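Local coordinates for protein 3-oxo-tetronate kinase (Cupriavidus necator, PDB 5DMH) that catalyses the ATP-dependent phosphorylation of 3-oxo-tetronate to 3-oxo-tetronate 4-phosphate, at residues Arg31-Cys36 against Ile73-Leu79. Numbering follows the deposited sequence.
Sequences RPLLGC and IGEADAL
Pro32 and Leu79 meet where the CB-CG side of the proline ring reaches CD1 of the leucine: CG of Pro32 lies 3.8 Å from CD1 of Leu79, and the two side chains cross at a slant. Leu79 sets its CG beside its own backbone N (chi1 -64°), which carries CD1 back along the chain to the proline. The same ring rests against the carbonyl of Ala76, whose O receives a CA-H...O contact from Pro32 CA at 3.3 Å.

Beyond this apolar patch the backbones take over, and the start of a parallel strand pair can be followed bond by bond. Asp77 O is gripped twice, by Leu33 N at 2.8 Å and, more loosely, by Leu34 N at 3.3 Å; the second donor lies in the carbonyl plane, the first is tilted 30° from it. Regular pairing follows, with Leu79 N bonded to Leu34 O at 3.0 Å and Cys36 N to Leu79 O at 2.8 Å. The contact illustrates how two loops become parallel strands: one carbonyl takes two donors before alternating bonds set in. Leu34 and Ala78 place their CB atoms on one face, 4.2 Å apart, where Leu51 of helix 41-53 packs on both; Leu79 lies on the other.

Two waters extend the join ahead of the strands. One donates to Arg31 O and Asp77 OD1; the other donates to Gly74 O and Ala76 O, at the type I turn Ile73-Ala76, and weakly accepts from Arg31 N.

Strands 34-38 and 78-82 are parallel neighbours in the sugar-binding N-terminal domain, away from the ADP pocket. With its O on two backbone N-H groups and its carboxylate held by Arg57 N, a salt bridge to Arg275 and a water, Asp77 ties the loop preceding strand 78-82 to the start of strand 34-38.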
loop_
_atom_site.group_PDB
_atom_site.type_symbol
_atom_site.label_atom_id
_atom_site.label_comp_id
_atom_site.label_asym_id
_atom_site.label_seq_id
_atom_site.Cartn_x
_atom_site.Cartn_y
_atom_site.Cartn_z
ATOM N N ARG A 31 -12.081 -5.283 -22.270
ATOM C CA ARG A 31 -10.982 -5.837 -21.489
ATOM C C ARG A 31 -10.414 -4.772 -20.555
ATOM O O ARG A 31 -10.627 -3.582 -20.785
ATOM C CB ARG A 31 -9.886 -6.370 -22.412
ATOM C CG ARG A 31 -10.278 -7.650 -23.159
ATOM C CD ARG A 31 -9.326 -7.950 -24.308
ATOM N NE ARG A 31 -8.146 -8.701 -23.883
ATOM C CZ ARG A 31 -7.116 -8.992 -24.673
ATOM N NH1 ARG A 31 -7.109 -8.591 -25.938
ATOM N NH2 ARG A 31 -6.086 -9.689 -24.199
ATOM N N PRO A 32 -9.716 -5.198 -19.480
ATOM C CA PRO A 32 -9.088 -4.240 -18.560
ATOM C C PRO A 32 -8.077 -3.346 -19.278
ATOM O O PRO A 32 -7.422 -3.784 -20.224
ATOM C CB PRO A 32 -8.380 -5.129 -17.538
ATOM C CG PRO A 32 -9.104 -6.428 -17.600
ATOM C CD PRO A 32 -9.563 -6.587 -19.010
ATOM N N LEU A 33 -7.980 -2.104 -18.822
ATOM C CA LEU A 33 -7.143 -1.098 -19.444
ATOM C C LEU A 33 -5.846 -0.900 -18.669
ATOM O O LEU A 33 -4.790 -0.726 -19.257
ATOM C CB LEU A 33 -7.891 0.222 -19.472
ATOM C CG LEU A 33 -9.045 0.298 -20.460
ATOM C CD1 LEU A 33 -9.895 1.520 -20.205
ATOM C CD2 LEU A 33 -8.498 0.313 -21.884
ATOM N N LEU A 34 -5.946 -0.932 -17.351
ATOM C CA LEU A 34 -4.843 -0.557 -16.479
ATOM C C LEU A 34 -4.471 -1.677 -15.525
ATOM O O LEU A 34 -5.329 -2.164 -14.776
ATOM C CB LEU A 34 -5.237 0.676 -15.669
ATOM C CG LEU A 34 -4.134 1.356 -14.864
ATOM C CD1 LEU A 34 -3.114 2.038 -15.768
ATOM C CD2 LEU A 34 -4.744 2.382 -13.926
ATOM N N GLY A 35 -3.198 -2.081 -15.544
ATOM C CA GLY A 35 -2.739 -3.168 -14.700
ATOM C C GLY A 35 -1.751 -2.649 -13.677
ATOM O O GLY A 35 -0.822 -1.949 -14.038
ATOM N N CYS A 36 -1.978 -2.944 -12.398
ATOM C CA CYS A 36 -1.212 -2.332 -11.331
ATOM C C CYS A 36 -0.600 -3.420 -10.470
ATOM O O CYS A 36 -1.199 -4.466 -10.252
ATOM C CB CYS A 36 -2.096 -1.449 -10.480
ATOM S SG CYS A 36 -3.088 -0.263 -11.420
ATOM N N ILE A 73 -13.934 -10.776 -13.479
ATOM C CA ILE A 73 -12.640 -10.106 -13.488
ATOM C C ILE A 73 -12.301 -9.527 -14.856
ATOM O O ILE A 73 -11.623 -8.506 -14.955
ATOM C CB ILE A 73 -11.517 -11.080 -13.060
ATOM C CG1 ILE A 73 -10.202 -10.334 -12.850
ATOM C CG2 ILE A 73 -11.330 -12.196 -14.096
ATOM C CD1 ILE A 73 -9.369 -10.914 -11.734
ATOM N N GLY A 74 -12.771 -10.182 -15.914
ATOM C CA GLY A 74 -12.569 -9.677 -17.258
ATOM C C GLY A 74 -13.475 -8.493 -17.550
ATOM O O GLY A 74 -13.433 -7.938 -18.648
ATOM N N GLU A 75 -14.299 -8.125 -16.567
ATOM C CA GLU A 75 -15.215 -6.991 -16.676
ATOM C C GLU A 75 -14.671 -5.726 -15.985
ATOM O O GLU A 75 -15.271 -4.655 -16.060
ATOM C CB GLU A 75 -16.569 -7.368 -16.066
ATOM C CG GLU A 75 -17.138 -8.685 -16.592
ATOM C CD GLU A 75 -17.308 -8.683 -18.092
ATOM O OE1 GLU A 75 -17.986 -7.768 -18.597
ATOM O OE2 GLU A 75 -16.763 -9.590 -18.765
ATOM N N ALA A 76 -13.543 -5.860 -15.299
ATOM C CA ALA A 76 -12.918 -4.718 -14.635
ATOM C C ALA A 76 -12.276 -3.760 -15.644
ATOM O O ALA A 76 -11.884 -4.168 -16.733
ATOM C CB ALA A 76 -11.868 -5.198 -13.644
ATOM N N ASP A 77 -12.209 -2.481 -15.287
ATOM C CA ASP A 77 -11.417 -1.510 -16.049
ATOM C C ASP A 77 -9.964 -1.528 -15.585
ATOM O O ASP A 77 -9.041 -1.286 -16.377
ATOM C CB ASP A 77 -11.977 -0.100 -15.889
ATOM C CG ASP A 77 -13.445 -0.011 -16.260
ATOM O OD1 ASP A 77 -13.827 -0.514 -17.340
ATOM O OD2 ASP A 77 -14.216 0.586 -15.480
ATOM N N ALA A 78 -9.758 -1.799 -14.295
ATOM C CA ALA A 78 -8.418 -1.812 -13.725
ATOM C C ALA A 78 -8.264 -3.014 -12.847
ATOM O O ALA A 78 -9.225 -3.432 -12.214
ATOM C CB ALA A 78 -8.147 -0.540 -12.893
ATOM N N LEU A 79 -7.055 -3.568 -12.817
ATOM C CA LEU A 79 -6.735 -4.717 -11.981
ATOM C C LEU A 79 -5.561 -4.328 -11.117
ATOM O O LEU A 79 -4.585 -3.763 -11.630
ATOM C CB LEU A 79 -6.341 -5.902 -12.869
ATOM C CG LEU A 79 -7.420 -6.452 -13.809
ATOM C CD1 LEU A 79 -6.813 -7.463 -14.760
ATOM C CD2 LEU A 79 -8.511 -7.093 -13.013
HETATM O O HOH W 1 -12.003 -1.121 -19.578
HETATM O O HOH W 2 -13.502 -5.343 -19.145
#